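Local coordinates for protein GH5 (Bacteroidetes bacterium AC2a, PDB 4YHE) that is a family 5 glycoside hydrolase with a beta/alpha barrel, a cellulase that probably cuts the beta-glucosidic bonds of cellulose, at residues S242-D247 with V274-R279; N278-M283 with V291-F296. All coordinates share one frame; numbering follows the deposited sequence.

Interaction 1: residues S242-D247 with V274-R279; sequences SYDPWD and VGMLNR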
ATOM      1  N   SER A 242       2.922  -3.618  -5.596  1.00 14.68           N
ATOM      2  CA  SER A 242       3.117  -4.637  -6.640  1.00 15.16           C
ATOM      3  C   SER A 242       2.138  -5.787  -6.635  1.00 15.09           C
ATOM      4  O   SER A 242       2.000  -6.532  -5.643  1.00 13.81           O
ATOM      5  CB  SER A 242       4.546  -5.202  -6.632  1.00 15.49           C
ATOM      6  OG  SER A 242       4.691  -6.166  -7.666  1.00 16.30           O
ATOM      7  N   TYR A 243       1.476  -5.933  -7.780  1.00 14.17           N
ATOM      8  CA  TYR A 243       0.692  -7.126  -8.132  1.00 14.38           C
ATOM      9  C   TYR A 243       1.307  -7.815  -9.386  1.00 15.74           C
ATOM     10  O   TYR A 243       0.605  -8.357 -10.255  1.00 16.28           O
ATOM     11  CB  TYR A 243      -0.757  -6.753  -8.355  1.00 14.15           C
ATOM     12  CG  TYR A 243      -1.409  -6.092  -7.175  1.00 13.88           C
ATOM     13  CD1 TYR A 243      -2.041  -6.847  -6.199  1.00 14.04           C
ATOM     14  CD2 TYR A 243      -1.388  -4.702  -7.019  1.00 14.31           C
ATOM     15  CE1 TYR A 243      -2.663  -6.254  -5.105  1.00 14.63           C
ATOM     16  CE2 TYR A 243      -2.008  -4.099  -5.929  1.00 14.47           C
ATOM     17  CZ  TYR A 243      -2.618  -4.884  -4.968  1.00 13.52           C
ATOM     18  OH  TYR A 243      -3.261  -4.320  -3.913  1.00 14.63           O
ATOM     19  N   ASP A 244       2.635  -7.844  -9.424  1.00 16.14           N
ATOM     20  CA  ASP A 244       3.383  -8.285 -10.601  1.00 16.80           C
ATOM     21  C   ASP A 244       3.669  -9.786 -10.582  1.00 16.75           C
ATOM     22  O   ASP A 244       3.985 -10.330  -9.507  1.00 17.98           O
ATOM     23  CB  ASP A 244       4.730  -7.545 -10.688  1.00 18.00           C
ATOM     24  CG  ASP A 244       4.586  -6.032 -10.842  1.00 20.84           C
ATOM     25  OD1 ASP A 244       3.794  -5.584 -11.680  1.00 22.92           O
ATOM     26  OD2 ASP A 244       5.266  -5.279 -10.093  1.00 21.53           O
ATOM     27  N   PRO A 245       3.579 -10.458 -11.751  1.00 16.49           N
ATOM     28  CA  PRO A 245       3.051  -9.865 -12.994  1.00 15.48           C
ATOM     29  C   PRO A 245       1.529  -9.906 -12.990  1.00 14.52           C
ATOM     30  O   PRO A 245       0.934 -10.877 -12.562  1.00 14.09           O
ATOM     31  CB  PRO A 245       3.627 -10.774 -14.088  1.00 15.97           C
ATOM     32  CG  PRO A 245       3.741 -12.107 -13.424  1.00 16.22           C
ATOM     33  CD  PRO A 245       3.959 -11.870 -11.950  1.00 16.18           C
ATOM     34  N   TRP A 246       0.896  -8.869 -13.509  1.00 13.58           N
ATOM     35  CA  TRP A 246      -0.510  -8.695 -13.308  1.00 14.08           C
ATOM     36  C   TRP A 246      -1.337  -9.858 -13.808  1.00 14.26           C
ATOM     37  O   TRP A 246      -2.303 -10.247 -13.156  1.00 13.65           O
ATOM     38  CB  TRP A 246      -0.995  -7.382 -13.997  1.00 14.99           C
ATOM     39  CG  TRP A 246      -2.466  -7.206 -13.840  1.00 16.61           C
ATOM     40  CD1 TRP A 246      -3.410  -7.356 -14.799  1.00 18.16           C
ATOM     41  CD2 TRP A 246      -3.170  -6.890 -12.634  1.00 17.94           C
ATOM     42  NE1 TRP A 246      -4.641  -7.158 -14.281  1.00 18.88           N
ATOM     43  CE2 TRP A 246      -4.533  -6.847 -12.957  1.00 19.10           C
ATOM     44  CE3 TRP A 246      -2.780  -6.633 -11.323  1.00 18.44           C
ATOM     45  CZ2 TRP A 246      -5.507  -6.554 -12.022  1.00 20.45           C
ATOM     46  CZ3 TRP A 246      -3.753  -6.321 -10.386  1.00 19.89           C
ATOM     47  CH2 TRP A 246      -5.100  -6.308 -10.736  1.00 21.23           C
ATOM     48  N   ASP A 247      -0.996 -10.429 -14.971  1.00 13.59           N
ATOM     49  CA  ASP A 247      -1.849 -11.489 -15.525  1.00 14.40           C
ATOM     50  C   ASP A 247      -1.696 -12.879 -14.815  1.00 14.82           C
ATOM     51  O   ASP A 247      -2.431 -13.835 -15.106  1.00 14.85           O
ATOM     52  CB  ASP A 247      -1.693 -11.565 -17.023  1.00 14.39           C
ATOM     53  CG  ASP A 247      -2.442 -10.430 -17.740  1.00 15.22           C
ATOM     54  OD1 ASP A 247      -3.429  -9.912 -17.182  1.00 15.96           O
ATOM     55  OD2 ASP A 247      -1.984 -10.071 -18.846  1.00 16.16           O
ATOM     56  N   VAL A 274      12.686 -10.062  -8.774  1.00 16.81           N
ATOM     57  CA  VAL A 274      13.897  -9.668  -8.081  1.00 17.26           C
ATOM     58  C   VAL A 274      14.562  -8.442  -8.670  1.00 17.08           C
ATOM     59  O   VAL A 274      15.058  -7.572  -7.921  1.00 16.65           O
ATOM     60  CB  VAL A 274      14.884 -10.865  -7.956  1.00 17.71           C
ATOM     61  CG1 VAL A 274      16.195 -10.401  -7.386  1.00 18.39           C
ATOM     62  CG2 VAL A 274      14.262 -11.961  -7.084  1.00 17.48           C
ATOM     63  N   GLY A 275      14.516  -8.316 -10.001  1.00 17.84           N
ATOM     64  CA  GLY A 275      15.095  -7.158 -10.663  1.00 17.53           C
ATOM     65  C   GLY A 275      14.422  -5.884 -10.158  1.00 17.23           C
ATOM     66  O   GLY A 275      15.076  -4.885  -9.858  1.00 16.74           O
ATOM     67  N   MET A 276      13.092  -5.929 -10.058  1.00 17.87           N
ATOM     68  CA  MET A 276      12.327  -4.788  -9.623  1.00 17.34           C
ATOM     69  C   MET A 276      12.717  -4.434  -8.204  1.00 16.34           C
ATOM     70  O   MET A 276      12.934  -3.276  -7.867  1.00 15.49           O
ATOM     71  CB  MET A 276      10.839  -5.088  -9.729  1.00 18.96           C
ATOM     72  CG  MET A 276       9.972  -3.956  -9.223  1.00 20.67           C
ATOM     73  SD  MET A 276       9.590  -4.197  -7.474  1.00 23.63           S
ATOM     74  CE  MET A 276       8.349  -5.489  -7.697  1.00 22.15           C
ATOM     75  N   LEU A 277      12.861  -5.450  -7.372  1.00 15.29           N
ATOM     76  CA  LEU A 277      13.255  -5.209  -5.995  1.00 15.35           C
ATOM     77  C   LEU A 277      14.649  -4.632  -5.925  1.00 15.32           C
ATOM     78  O   LEU A 277      14.913  -3.783  -5.093  1.00 15.38           O
ATOM     79  CB  LEU A 277      13.158  -6.503  -5.175  1.00 15.08           C
ATOM     80  CG  LEU A 277      11.757  -7.117  -4.985  1.00 15.78           C
ATOM     81  CD1 LEU A 277      11.865  -8.477  -4.319  1.00 16.15           C
ATOM     82  CD2 LEU A 277      10.844  -6.188  -4.191  1.00 15.84           C
ATOM     83  N   ASN A 278      15.554  -5.123  -6.781  1.00 16.79           N
ATOM     84  CA  ASN A 278      16.917  -4.608  -6.826  1.00 16.75           C
ATOM     85  C   ASN A 278      16.980  -3.130  -7.137  1.00 17.97           C
ATOM     86  O   ASN A 278      17.779  -2.397  -6.544  1.00 18.51           O
ATOM     87  CB  ASN A 278      17.756  -5.395  -7.829  1.00 17.99           C
ATOM     88  CG  ASN A 278      18.215  -6.737  -7.277  1.00 19.72           C
ATOM     89  OD1 ASN A 278      18.299  -6.909  -6.066  1.00 21.16           O
ATOM     90  ND2 ASN A 278      18.443  -7.714  -8.159  1.00 19.94           N
ATOM     91  N   ARG A 279      16.116  -2.671  -8.034  1.00 16.58           N
ATOM     92  CA  ARG A 279      16.078  -1.247  -8.341  1.00 17.14           C
ATOM     93  C   ARG A 279      15.684  -0.386  -7.137  1.00 15.36           C
ATOM     94  O   ARG A 279      16.261   0.652  -6.901  1.00 14.69           O
ATOM     95  CB  ARG A 279      15.215  -1.012  -9.586  1.00 18.23           C
ATOM     96  CG  ARG A 279      15.905  -1.631 -10.802  1.00 19.98           C
ATOM     97  CD  ARG A 279      15.279  -1.255 -12.128  1.00 21.12           C
ATOM     98  NE  ARG A 279      13.999  -1.894 -12.349  1.00 22.23           N
ATOM     99  CZ  ARG A 279      13.807  -3.139 -12.792  1.00 22.46           C
ATOM    100  NH1 ARG A 279      14.811  -3.955 -13.044  1.00 21.57           N
ATOM    101  NH2 ARG A 279      12.564  -3.565 -12.980  1.00 23.61           N
TER

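Interaction 2: residues N278-M283 with V291-F296; sequences NRLFNM and VYFGEF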
ATOM      1  N   ASN A 278      15.554  -5.123  -6.781  1.00 16.79           N
ATOM      2  CA  ASN A 278      16.917  -4.608  -6.826  1.00 16.75           C
ATOM      3  C   ASN A 278      16.980  -3.130  -7.137  1.00 17.97           C
ATOM      4  O   ASN A 278      17.779  -2.397  -6.544  1.00 18.51           O
ATOM      5  CB  ASN A 278      17.756  -5.395  -7.829  1.00 17.99           C
ATOM      6  CG  ASN A 278      18.215  -6.737  -7.277  1.00 19.72           C
ATOM      7  OD1 ASN A 278      18.299  -6.909  -6.066  1.00 21.16           O
ATOM      8  ND2 ASN A 278      18.443  -7.714  -8.159  1.00 19.94           N
ATOM      9  N   ARG A 279      16.116  -2.671  -8.034  1.00 16.58           N
ATOM     10  CA  ARG A 279      16.078  -1.247  -8.341  1.00 17.14           C
ATOM     11  C   ARG A 279      15.684  -0.386  -7.137  1.00 15.36           C
ATOM     12  O   ARG A 279      16.261   0.652  -6.901  1.00 14.69           O
ATOM     13  CB  ARG A 279      15.215  -1.012  -9.586  1.00 18.23           C
ATOM     14  CG  ARG A 279      15.905  -1.631 -10.802  1.00 19.98           C
ATOM     15  CD  ARG A 279      15.279  -1.255 -12.128  1.00 21.12           C
ATOM     16  NE  ARG A 279      13.999  -1.894 -12.349  1.00 22.23           N
ATOM     17  CZ  ARG A 279      13.807  -3.139 -12.792  1.00 22.46           C
ATOM     18  NH1 ARG A 279      14.811  -3.955 -13.044  1.00 21.57           N
ATOM     19  NH2 ARG A 279      12.564  -3.565 -12.980  1.00 23.61           N
ATOM     20  N   LEU A 280      14.744  -0.874  -6.338  1.00 14.61           N
ATOM     21  CA  LEU A 280      14.335  -0.212  -5.116  1.00 14.54           C
ATOM     22  C   LEU A 280      15.438  -0.267  -4.050  1.00 14.41           C
ATOM     23  O   LEU A 280      15.699   0.680  -3.316  1.00 14.73           O
ATOM     24  CB  LEU A 280      13.093  -0.911  -4.581  1.00 14.81           C
ATOM     25  CG  LEU A 280      11.809  -0.718  -5.404  1.00 15.45           C
ATOM     26  CD1 LEU A 280      10.708  -1.622  -4.837  1.00 16.04           C
ATOM     27  CD2 LEU A 280      11.398   0.743  -5.381  1.00 16.95           C
ATOM     28  N   PHE A 281      16.049  -1.413  -3.959  1.00 14.90           N
ATOM     29  CA  PHE A 281      17.147  -1.562  -3.018  1.00 15.90           C
ATOM     30  C   PHE A 281      18.259  -0.581  -3.321  1.00 15.61           C
ATOM     31  O   PHE A 281      18.664   0.176  -2.456  1.00 15.85           O
ATOM     32  CB  PHE A 281      17.652  -2.970  -3.008  1.00 15.55           C
ATOM     33  CG  PHE A 281      18.825  -3.157  -2.078  1.00 16.93           C
ATOM     34  CD1 PHE A 281      18.627  -3.376  -0.723  1.00 17.31           C
ATOM     35  CD2 PHE A 281      20.114  -3.055  -2.557  1.00 19.05           C
ATOM     36  CE1 PHE A 281      19.688  -3.518   0.137  1.00 18.31           C
ATOM     37  CE2 PHE A 281      21.198  -3.197  -1.699  1.00 19.25           C
ATOM     38  CZ  PHE A 281      20.984  -3.423  -0.359  1.00 19.78           C
ATOM     39  N   ASN A 282      18.690  -0.508  -4.574  1.00 17.89           N
ATOM     40  CA  ASN A 282      19.790   0.365  -4.935  1.00 17.90           C
ATOM     41  C   ASN A 282      19.460   1.864  -4.879  1.00 19.33           C
ATOM     42  O   ASN A 282      20.313   2.708  -4.492  1.00 18.69           O
ATOM     43  CB  ASN A 282      20.320  -0.021  -6.325  1.00 19.81           C
ATOM     44  CG  ASN A 282      20.974  -1.388  -6.345  1.00 21.88           C
ATOM     45  OD1 ASN A 282      21.651  -1.788  -5.407  1.00 24.65           O
ATOM     46  ND2 ASN A 282      20.781  -2.109  -7.426  1.00 23.97           N
ATOM     47  N   MET A 283      18.245   2.225  -5.272  1.00 18.20           N
ATOM     48  CA  MET A 283      17.860   3.620  -5.261  1.00 18.41           C
ATOM     49  C   MET A 283      17.632   4.172  -3.842  1.00 17.25           C
ATOM     50  O   MET A 283      17.949   5.314  -3.564  1.00 17.34           O
ATOM     51  CB  MET A 283      16.598   3.833  -6.093  1.00 20.30           C
ATOM     52  CG  MET A 283      16.256   5.286  -6.304  1.00 21.12           C
ATOM     53  SD  MET A 283      17.446   6.076  -7.413  1.00 25.81           S
ATOM     54  CE  MET A 283      16.725   7.701  -7.597  1.00 26.59           C
ATOM     55  N   VAL A 291      11.890   1.622   2.175  1.00 19.20           N
ATOM     56  CA  VAL A 291      10.885   1.324   1.161  1.00 18.39           C
ATOM     57  C   VAL A 291       9.931   0.292   1.741  1.00 18.34           C
ATOM     58  O   VAL A 291      10.344  -0.644   2.379  1.00 17.33           O
ATOM     59  CB  VAL A 291      11.498   0.693  -0.113  1.00 18.63           C
ATOM     60  CG1 VAL A 291      10.427   0.431  -1.160  1.00 18.09           C
ATOM     61  CG2 VAL A 291      12.595   1.565  -0.666  1.00 19.23           C
ATOM     62  N   TYR A 292       8.638   0.475   1.496  1.00 16.30           N
ATOM     63  CA  TYR A 292       7.651  -0.506   1.877  1.00 15.71           C
ATOM     64  C   TYR A 292       6.665  -0.651   0.738  1.00 14.95           C
ATOM     65  O   TYR A 292       6.368   0.316   0.027  1.00 15.54           O
ATOM     66  CB  TYR A 292       6.942  -0.167   3.190  1.00 15.11           C
ATOM     67  CG  TYR A 292       5.987   1.020   3.118  1.00 16.18           C
ATOM     68  CD1 TYR A 292       6.458   2.324   3.231  1.00 16.85           C
ATOM     69  CD2 TYR A 292       4.616   0.828   2.948  1.00 15.78           C
ATOM     70  CE1 TYR A 292       5.591   3.412   3.174  1.00 18.23           C
ATOM     71  CE2 TYR A 292       3.738   1.913   2.880  1.00 17.58           C
ATOM     72  CZ  TYR A 292       4.222   3.196   3.006  1.00 17.35           C
ATOM     73  OH  TYR A 292       3.393   4.253   2.969  1.00 17.26           O
ATOM     74  N   PHE A 293       6.205  -1.876   0.579  1.00 14.66           N
ATOM     75  CA  PHE A 293       5.066  -2.183  -0.255  1.00 14.52           C
ATOM     76  C   PHE A 293       3.793  -1.896   0.548  1.00 13.81           C
ATOM     77  O   PHE A 293       3.394  -2.678   1.402  1.00 14.22           O
ATOM     78  CB  PHE A 293       5.141  -3.606  -0.831  1.00 14.67           C
ATOM     79  CG  PHE A 293       6.140  -3.741  -1.952  1.00 14.62           C
ATOM     80  CD1 PHE A 293       7.467  -4.045  -1.676  1.00 14.64           C
ATOM     81  CD2 PHE A 293       5.765  -3.518  -3.282  1.00 14.83           C
ATOM     82  CE1 PHE A 293       8.398  -4.142  -2.701  1.00 15.31           C
ATOM     83  CE2 PHE A 293       6.696  -3.565  -4.313  1.00 14.77           C
ATOM     84  CZ  PHE A 293       8.031  -3.879  -4.021  1.00 14.92           C
ATOM     85  N   GLY A 294       3.150  -0.763   0.236  1.00 13.04           N
ATOM     86  CA  GLY A 294       1.839  -0.441   0.775  1.00 13.06           C
ATOM     87  C   GLY A 294       0.799  -1.496   0.449  1.00 12.52           C
ATOM     88  O   GLY A 294      -0.122  -1.721   1.223  1.00 12.15           O
ATOM     89  N   GLU A 295       0.947  -2.105  -0.724  1.00 11.73           N
ATOM     90  CA  GLU A 295       0.124  -3.207  -1.187  1.00 12.44           C
ATOM     91  C   GLU A 295       0.920  -4.185  -1.977  1.00 12.42           C
ATOM     92  O   GLU A 295       1.719  -3.785  -2.840  1.00 12.48           O
ATOM     93  CB  GLU A 295      -0.994  -2.704  -2.111  1.00 12.22           C
ATOM     94  CG  GLU A 295      -1.930  -1.742  -1.461  1.00 12.90           C
ATOM     95  CD  GLU A 295      -2.985  -1.160  -2.416  1.00 13.62           C
ATOM     96  OE1 GLU A 295      -3.260  -1.775  -3.458  1.00 13.88           O
ATOM     97  OE2 GLU A 295      -3.516  -0.099  -2.077  1.00 13.53           O
ATOM     98  N   PHE A 296       0.740  -5.475  -1.686  1.00 13.21           N
ATOM     99  CA  PHE A 296       1.143  -6.530  -2.607  1.00 13.41           C
ATOM    100  C   PHE A 296       0.174  -7.664  -2.491  1.00 13.61           C
ATOM    101  O   PHE A 296      -0.571  -7.771  -1.525  1.00 13.41           O
ATOM    102  CB  PHE A 296       2.604  -7.019  -2.379  1.00 13.63           C
ATOM    103  CG  PHE A 296       2.734  -7.996  -1.230  1.00 13.48           C
ATOM    104  CD1 PHE A 296       2.676  -7.536   0.077  1.00 13.58           C
ATOM    105  CD2 PHE A 296       2.847  -9.355  -1.460  1.00 14.28           C
ATOM    106  CE1 PHE A 296       2.779  -8.419   1.160  1.00 13.74           C
ATOM    107  CE2 PHE A 296       2.958 -10.264  -0.386  1.00 14.43           C
ATOM    108  CZ  PHE A 296       2.914  -9.785   0.929  1.00 14.73           C
TER

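Interaction 1: residues S242-D247 with V274-R279
Asp244 and Met276 bring the two backbones together only at a distance, their CA atoms 9.7 Å apart, so the gap is bridged by side chains. The contact belongs to one beta/alpha unit of a TIM barrel: Ser242 closes strand 236-242, the chain turns through Asp244 and the cis peptide before Pro245 into helix 246-249, and helix 270-285 returns along the outside of the barrel. Met276 makes the approach with its terminal methyl. The side chain leaves the helix with CG anti to the backbone N (chi1 177°) and then bends at both of the next two torsions, which brings CE round to the turn. CE packs 3.7 Å from Ser242 OG and 4.0 Å from Ser242 CB. Asp244 is crossed by the methionine at about a right angle. The oxygens CE meets are also bonded to each other, consistent with a methyl being tolerated beside them. Ser242 OG accepts from the backbone N of Asp244 at 3.2 Å, forming an ST turn, and it also has a weak hydrogen bond to the hydroxyl of Tyr273, on the same helix as Met276. An alanine in place of Ser242 removes OG, and with it the bond to Asp244 OD2 and the acceptor for the Asp244 amide; the carboxylate would probably be freer to turn away from the methionine. Phe293 of the next strand touches both Ser242 and Met276. Ser242 OG meets Asp244 OD2 at 2.6 Å from above the carboxylate plane, 52° out of it, while Met276 CE lies 3.9 Å from that OD2.

Interaction 2: residues N278-M283 with V291-F296
Leu280 meets Phe293 through a single methyl, CD1, which comes to 3.6 Å from CZ and 4.0 Å from CE1 of the ring. The outer end of the phenyl group is thus what the helix feels, although the CB of Phe293 does not set out straight at it. Leu280 holds CG anti to its own carbonyl carbon (chi1 -70°), and this extends the branch from the helix towards the barrel wall. The same CD1 also packs on Val291, whose CG1 lies 4.2 Å away, so one leucine methyl serves two residues of the strand. The other branch of the valine, CG2, sits against the helix backbone, 4.2 Å from Leu280 O. Here the main chains come closer as well, with the CA atoms of Leu280 and Val291 7.3 Å apart. All three residues are buried and the side chains that meet are all apolar, the usual way in which a barrel strand is sealed by its surrounding helices.

Further residues pack round these groups. Leu277, from the preceding helical turn, also packs on the Phe293 ring, and Tyr284 and Ile285 close on Val291 further down the helix. Tyr292, between the two contact residues, marks the other side of the strand: it starts out away from the helix, and its hydroxyl bonds to Glu160.

On the sheet side, the backbone of Tyr292 is hydrogen-bonded to Val238 and Val240 of strand 236-242, and that of Phe293 to Ser327 and Leu329 of strand 327-332. Strand 291-296 therefore lies between two parallel barrel neighbours, with helix 270-285 packed over its outer surface.

Interactions 1 and 2 have centres about 9 Å apart and follow one another along the chain: strand 236-242 runs out into the loop of interaction 1, helix 270-285 contributes to both, and strand 291-296 completes interaction 2. Together they trace one beta-alpha-beta crossover of the barrel, with Asn278 and Arg279 common to both helical segments. The helix packing, where Leu277 CD2 lies 3.5 Å from Phe293 CE1, is on the outside of the barrel. As in family 5 enzymes, where the nucleophile sits at the C-terminal end of the seventh strand, Glu295 probably has that role, and Tyr243 OH reaches Glu295 OE1 from the loop of interaction 1, probably hydrogen-bonding at 2.6 Å.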